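PDB 6IYI: beta chain from Acipenser stellatus, which probably carries oxygen in the blood as the haem-binding beta subunit of a four-chain haemoglobin. Local coordinates for residues T12-K17 against A116-A121. Sequence-based numbering, arbitrary orientation.
Sequences TTLWAK and ATFGTA
Leu14 and Phe118 meet through a CH-pi contact. Methyl CD1 of Leu14 sits over the middle of the Phe118 ring, 3.7 Å from the centroid and 8° off the ring normal. CG of Leu14 lies 3.8 Å from Phe118 CE2. With CG anti to the backbone nitrogen (chi1 -164°) and chi2 at 76°, the end of Leu14 comes nearer to the ring than its CB does. Thr117 CG2 lies over the opposite ring face, shifted toward the rim. At the ring edge, the contacts come from Lys17. Its CB packs 3.8 Å from Phe118 CE1, and its carbonyl O lies near the ring plane, 3.8 Å from CZ. The rest of the lysine chain leads away. Replacing Phe118 by an alanine would probably leave the Leu14 methyl without its ring face and open a gap beside Lys17 CB. The contact is peripheral packing in the globin fold. It joins the last part of helix 5-15 and the following Lys17 to the end of helix 101-118, after which Gly119 takes positive phi. Val18 also touches Phe118, while Leu14 packs on Tyr122 and on Trp130 of helix 124-142.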
# COMPACT_ATOMS: atom_id res chain seq x y z
N THR B 12 2.55 15.64 23.98
CA THR B 12 3.20 16.92 24.26
C THR B 12 4.39 16.75 25.19
O THR B 12 5.39 17.43 25.04
CB THR B 12 2.21 17.98 24.78
OG1 THR B 12 1.54 17.50 25.93
CG2 THR B 12 1.21 18.38 23.76
N THR B 13 4.28 15.83 26.11
CA THR B 13 5.35 15.49 27.05
C THR B 13 6.56 14.86 26.37
O THR B 13 7.70 15.25 26.65
CB THR B 13 4.81 14.52 28.09
OG1 THR B 13 3.63 15.11 28.65
CG2 THR B 13 5.81 14.24 29.19
N LEU B 14 6.32 13.93 25.46
CA LEU B 14 7.43 13.35 24.68
C LEU B 14 8.07 14.43 23.87
O LEU B 14 9.27 14.52 23.81
CB LEU B 14 6.97 12.17 23.80
CG LEU B 14 8.13 11.32 23.29
CD1 LEU B 14 8.63 10.45 24.43
CD2 LEU B 14 7.73 10.44 22.11
N TRP B 15 7.26 15.26 23.26
CA TRP B 15 7.72 16.34 22.39
C TRP B 15 8.61 17.36 23.13
O TRP B 15 9.59 17.88 22.58
CB TRP B 15 6.52 17.05 21.75
CG TRP B 15 6.99 18.03 20.69
CD1 TRP B 15 6.94 19.41 20.74
CD2 TRP B 15 7.65 17.71 19.45
NE1 TRP B 15 7.49 19.93 19.62
CE2 TRP B 15 7.91 18.92 18.80
CE3 TRP B 15 7.99 16.51 18.81
CZ2 TRP B 15 8.52 18.97 17.56
CZ3 TRP B 15 8.54 16.56 17.55
CH2 TRP B 15 8.83 17.77 16.95
N ALA B 16 8.30 17.58 24.40
CA ALA B 16 9.07 18.51 25.21
C ALA B 16 10.52 18.01 25.38
O ALA B 16 11.39 18.82 25.72
CB ALA B 16 8.40 18.68 26.58
N LYS B 17 10.77 16.71 25.18
CA LYS B 17 12.15 16.16 25.23
C LYS B 17 12.77 15.86 23.88
O LYS B 17 13.88 15.33 23.82
CB LYS B 17 12.25 14.88 26.05
CG LYS B 17 11.60 14.98 27.40
CD LYS B 17 11.75 13.67 28.19
CE LYS B 17 12.30 14.02 29.57
NZ LYS B 17 11.85 13.07 30.63
N ALA B 116 14.28 4.57 19.24
CA ALA B 116 15.74 4.46 19.44
C ALA B 116 16.18 5.52 20.46
O ALA B 116 17.00 5.20 21.34
CB ALA B 116 16.52 4.63 18.14
N THR B 117 15.56 6.71 20.36
CA THR B 117 15.93 7.88 21.16
C THR B 117 15.46 7.73 22.59
O THR B 117 16.22 8.03 23.53
CB THR B 117 15.28 9.16 20.60
OG1 THR B 117 15.72 9.32 19.24
CG2 THR B 117 15.62 10.40 21.43
N PHE B 118 14.24 7.22 22.75
CA PHE B 118 13.56 7.17 24.03
C PHE B 118 13.63 5.87 24.75
O PHE B 118 13.36 5.83 25.96
CB PHE B 118 12.11 7.69 23.88
CG PHE B 118 12.09 9.17 23.66
CD1 PHE B 118 12.48 10.04 24.72
CD2 PHE B 118 11.82 9.74 22.44
CE1 PHE B 118 12.60 11.42 24.52
CE2 PHE B 118 11.83 11.11 22.27
CZ PHE B 118 12.26 11.95 23.28
N GLY B 119 14.00 4.79 24.05
CA GLY B 119 13.98 3.47 24.63
C GLY B 119 12.68 3.11 25.35
O GLY B 119 11.56 3.35 24.85
N THR B 120 12.83 2.59 26.58
CA THR B 120 11.66 2.08 27.32
C THR B 120 10.65 3.15 27.67
O THR B 120 9.52 2.85 27.93
CB THR B 120 12.09 1.32 28.60
OG1 THR B 120 12.82 2.21 29.43
CG2 THR B 120 12.96 0.13 28.25
N ALA B 121 11.03 4.44 27.65
CA ALA B 121 10.03 5.49 27.77
C ALA B 121 9.03 5.56 26.61
O ALA B 121 7.96 6.14 26.77
CB ALA B 121 10.72 6.86 27.97